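Local coordinates for uncharacterized protein AF0587 (Archaeoglobus fulgidus DSM 4304, PDB 2Q07) that is not functionally characterised but belongs to the archaeosine synthase type 1 family and probably binds RNA in tRNA modification, represented here by its C-terminal part with the PUA domain, at residues E74-L78 with H175-Q180; L274-S278 with I289-V293. All coordinates share one frame; numbering follows the deposited sequence.

Contact 1. Residues E74-L78 with H175-Q180; sequences EFELL and HMLSYQ
The His175 imidazole, bonded at both nitrogens, meets Glu74 over one face and Phe75 at its edge: ND1 pairs with Arg171 O one turn back on helix 168-181, and NE2 accepts the backbone N-H of Lys26. Phe75 opens a type I turn, closed by Leu78 N to Phe75 O (3.1 Å), that packs the UDG-like DUF5591 region, just after strand 70-72, against this helix of the pre-PUA region. The two rings form an offset edge-to-face (T-shaped) pair, planes at 76° and centroids 5.4 Å apart, with His175 CD2 nearest to Phe75 CZ at 3.6 Å. Glu74 makes a CH-pi contact, its CG 3.7 Å from the imidazole centroid and almost on the normal. From there the Glu74 chain bends at chi2 (77°), carrying the carboxylate away from the helix. A leucine in place of His175 would probably leave Lys26 N without its acceptor and Phe75 without its aromatic partner.

Within the turn Leu77 CB meets the selenium of selenomethionine Met176 at 3.9 Å. Tyr179 swings its ring away from its own backbone N (chi1 -174°), which presents one face to Leu78 CD1, 3.6 Å from the ring centroid.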
# COMPACT_ATOMS: atom_id res chain seq x y z
N GLU A 74 5.01 2.77 -1.33
CA GLU A 74 4.06 2.88 -0.21
C GLU A 74 3.03 1.76 -0.13
O GLU A 74 2.41 1.57 0.92
CB GLU A 74 3.32 4.22 -0.28
CG GLU A 74 4.20 5.45 -0.06
CD GLU A 74 5.05 5.82 -1.27
OE1 GLU A 74 4.94 5.17 -2.33
OE2 GLU A 74 5.81 6.79 -1.16
N PHE A 75 2.84 1.02 -1.22
CA PHE A 75 1.87 -0.06 -1.22
C PHE A 75 2.55 -1.43 -1.32
O PHE A 75 1.87 -2.44 -1.48
CB PHE A 75 0.91 0.10 -2.41
CG PHE A 75 0.20 1.43 -2.46
CD1 PHE A 75 0.52 2.37 -3.44
CD2 PHE A 75 -0.80 1.74 -1.54
CE1 PHE A 75 -0.15 3.59 -3.51
CE2 PHE A 75 -1.48 2.96 -1.60
CZ PHE A 75 -1.15 3.89 -2.59
N GLU A 76 3.87 -1.47 -1.20
CA GLU A 76 4.57 -2.75 -1.35
C GLU A 76 4.31 -3.81 -0.28
O GLU A 76 4.81 -4.91 -0.37
CB GLU A 76 6.08 -2.50 -1.51
CG GLU A 76 6.89 -2.56 -0.24
CD GLU A 76 8.39 -2.63 -0.52
OE1 GLU A 76 9.13 -3.07 0.39
OE2 GLU A 76 8.83 -2.25 -1.63
N LEU A 77 3.49 -3.48 0.72
CA LEU A 77 3.18 -4.43 1.79
C LEU A 77 1.75 -4.99 1.68
O LEU A 77 1.38 -5.92 2.39
CB LEU A 77 3.38 -3.77 3.16
CG LEU A 77 4.67 -4.14 3.91
CD1 LEU A 77 5.82 -4.35 2.94
CD2 LEU A 77 5.00 -3.04 4.91
N LEU A 78 0.97 -4.43 0.76
CA LEU A 78 -0.41 -4.86 0.56
C LEU A 78 -0.47 -6.10 -0.34
O LEU A 78 0.50 -6.42 -1.03
CB LEU A 78 -1.22 -3.73 -0.07
CG LEU A 78 -1.43 -2.49 0.81
CD1 LEU A 78 -1.96 -1.34 -0.01
CD2 LEU A 78 -2.40 -2.82 1.94
N HIS A 175 -0.31 5.16 4.07
CA HIS A 175 -0.90 4.77 2.80
C HIS A 175 -1.74 3.51 2.90
O HIS A 175 -2.70 3.35 2.16
CB HIS A 175 0.17 4.58 1.71
CG HIS A 175 0.54 5.85 1.00
ND1 HIS A 175 1.23 6.87 1.61
CD2 HIS A 175 0.28 6.27 -0.26
CE1 HIS A 175 1.37 7.87 0.76
NE2 HIS A 175 0.80 7.54 -0.38
N MSE A 176 -1.38 2.61 3.81
CA MSE A 176 -2.15 1.38 3.95
C MSE A 176 -3.49 1.67 4.62
O MSE A 176 -4.51 1.07 4.27
CB MSE A 176 -1.36 0.35 4.75
CG MSE A 176 -0.06 -0.03 4.07
SE MSE A 176 0.87 -1.44 4.96
CE MSE A 176 2.00 -0.42 6.13
N LEU A 177 -3.48 2.59 5.57
CA LEU A 177 -4.70 3.00 6.27
C LEU A 177 -5.64 3.66 5.26
O LEU A 177 -6.85 3.40 5.22
CB LEU A 177 -4.34 4.00 7.38
CG LEU A 177 -3.88 3.40 8.70
CD1 LEU A 177 -3.53 4.52 9.68
CD2 LEU A 177 -5.00 2.52 9.27
N SER A 178 -5.07 4.53 4.43
CA SER A 178 -5.80 5.24 3.39
C SER A 178 -6.41 4.22 2.43
O SER A 178 -7.61 4.24 2.15
CB SER A 178 -4.85 6.18 2.65
OG SER A 178 -5.54 6.99 1.72
N TYR A 179 -5.57 3.31 1.94
CA TYR A 179 -5.99 2.26 1.03
C TYR A 179 -7.20 1.47 1.58
O TYR A 179 -8.26 1.41 0.96
CB TYR A 179 -4.82 1.30 0.78
CG TYR A 179 -5.07 0.24 -0.27
CD1 TYR A 179 -4.68 0.45 -1.59
CD2 TYR A 179 -5.71 -0.95 0.06
CE1 TYR A 179 -4.93 -0.51 -2.57
CE2 TYR A 179 -5.97 -1.92 -0.92
CZ TYR A 179 -5.58 -1.68 -2.23
OH TYR A 179 -5.85 -2.61 -3.20
N GLN A 180 -7.01 0.88 2.75
CA GLN A 180 -8.04 0.06 3.39
C GLN A 180 -9.25 0.75 3.98
O GLN A 180 -10.36 0.22 3.89
CB GLN A 180 -7.39 -0.79 4.49
CG GLN A 180 -6.31 -1.72 3.99
CD GLN A 180 -5.55 -2.36 5.12
OE1 GLN A 180 -6.14 -2.97 6.02
NE2 GLN A 180 -4.23 -2.25 5.09

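Contact 2. Residues L274-S278 with I289-V293; sequences LAAMS and IAINV
Leu274 and Asn292 form an antiparallel hydrogen-bonded pair, joined by Leu274 N to Asn292 O (2.8 Å) and the straighter return bond from Asn292 N to Leu274 O (3.0 Å, 175° at the hydrogen). Leu274 O also meets the CA-H of Ile291 at 3.5 Å. One step along, Ala275 and Ile291 make a non-hydrogen-bonded pair, and Ala276 N then bonds to Ala290 O at 2.7 Å.

Beyond the regular ladder side chains take over. Ala276 CB makes an apolar contact with Ile289 CG2 at 4.4 Å. Met277, a selenomethionine, turns CG between its backbone N and carbonyl carbon (chi1 49°), which brings CG to 4.5 Å from Ala290 CB; after a bend at chi3 its CE reaches the backbone of Ile289.

Ala275 and Ile291 share a sheet face, flanked by Val262 of the neighbouring strand and covered by Met282 of helix 279-282, which Ser278 caps through OG to Glu281 N. On its other side, strand 289-297 pairs with strand 243-245, where Ala290 and Ile291 both face Ile244. This classic beta bulge interrupts the regular strand pairing in the mixed beta-sheet of the PUA domain, a fold consistent with RNA binding.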
# COMPACT_ATOMS: atom_id res chain seq x y z
N LEU A 274 -12.66 -9.97 9.67
CA LEU A 274 -12.44 -10.02 8.23
C LEU A 274 -13.74 -10.43 7.55
O LEU A 274 -14.23 -11.54 7.76
CB LEU A 274 -11.36 -11.04 7.87
CG LEU A 274 -9.93 -10.56 7.67
CD1 LEU A 274 -9.10 -11.75 7.20
CD2 LEU A 274 -9.86 -9.44 6.63
N ALA A 275 -14.30 -9.54 6.75
CA ALA A 275 -15.54 -9.83 6.04
C ALA A 275 -15.33 -11.03 5.12
O ALA A 275 -14.28 -11.18 4.51
CB ALA A 275 -15.97 -8.62 5.24
N ALA A 276 -16.34 -11.90 5.03
CA ALA A 276 -16.25 -13.07 4.17
C ALA A 276 -17.09 -12.84 2.93
O ALA A 276 -16.87 -13.47 1.90
CB ALA A 276 -16.72 -14.32 4.92
N MSE A 277 -18.07 -11.95 3.04
CA MSE A 277 -18.94 -11.62 1.92
C MSE A 277 -19.13 -10.11 1.80
O MSE A 277 -18.78 -9.35 2.71
CB MSE A 277 -20.30 -12.32 2.07
CG MSE A 277 -20.95 -12.18 3.44
SE MSE A 277 -22.67 -13.09 3.56
CE MSE A 277 -22.04 -14.90 3.79
N SER A 278 -19.69 -9.67 0.68
CA SER A 278 -19.91 -8.25 0.45
C SER A 278 -20.89 -7.68 1.47
O SER A 278 -21.63 -8.42 2.12
CB SER A 278 -20.48 -8.02 -0.96
OG SER A 278 -21.81 -8.51 -1.04
N ILE A 289 -20.93 -17.90 6.25
CA ILE A 289 -20.14 -17.12 7.21
C ILE A 289 -19.97 -15.68 6.73
O ILE A 289 -19.45 -15.44 5.64
CB ILE A 289 -18.74 -17.74 7.41
CG1 ILE A 289 -18.87 -19.13 8.04
CG2 ILE A 289 -17.89 -16.83 8.29
CD1 ILE A 289 -17.53 -19.87 8.20
N ALA A 290 -20.41 -14.74 7.55
CA ALA A 290 -20.33 -13.33 7.20
C ALA A 290 -19.01 -12.68 7.60
O ALA A 290 -18.41 -11.94 6.81
CB ALA A 290 -21.49 -12.57 7.84
N ILE A 291 -18.55 -12.96 8.82
CA ILE A 291 -17.31 -12.37 9.31
C ILE A 291 -16.47 -13.29 10.19
O ILE A 291 -16.99 -13.99 11.06
CB ILE A 291 -17.60 -11.12 10.18
CG1 ILE A 291 -18.47 -10.13 9.42
CG2 ILE A 291 -16.28 -10.49 10.61
CD1 ILE A 291 -18.87 -8.92 10.25
N ASN A 292 -15.16 -13.29 9.96
CA ASN A 292 -14.25 -14.07 10.78
C ASN A 292 -13.76 -13.07 11.83
O ASN A 292 -13.05 -12.11 11.51
CB ASN A 292 -13.09 -14.60 9.93
CG ASN A 292 -13.54 -15.63 8.90
OD1 ASN A 292 -13.93 -16.75 9.25
ND2 ASN A 292 -13.51 -15.26 7.62
N VAL A 293 -14.18 -13.27 13.07
CA VAL A 293 -13.83 -12.36 14.17
C VAL A 293 -12.38 -12.42 14.62
O VAL A 293 -11.83 -13.50 14.87
CB VAL A 293 -14.74 -12.63 15.40
CG1 VAL A 293 -14.41 -11.66 16.52
CG2 VAL A 293 -16.18 -12.53 15.00

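From the N terminus, the chain lays down strands 31-36, 61-65 and 70-72 of the mixed sheet in the DUF5591 region before contact 1 brings 74-78 to helix 168-181. The 96-residue loop closed in this way holds the sheet's other two strands and several helices, and its closure ties the first region to the pre-PUA part. The chain then runs through the four-stranded antiparallel sheet and helix 219-227, and contact 2 lies farther on, within the PUA domain, where it closes a ten-residue loop around helix 279-282 and joins two adjacent strands. The contacts stand in series, neither nested nor crossed, with centres 21 Å apart and nearest atoms about 7 Å: one bridges two regions, the other lies within one.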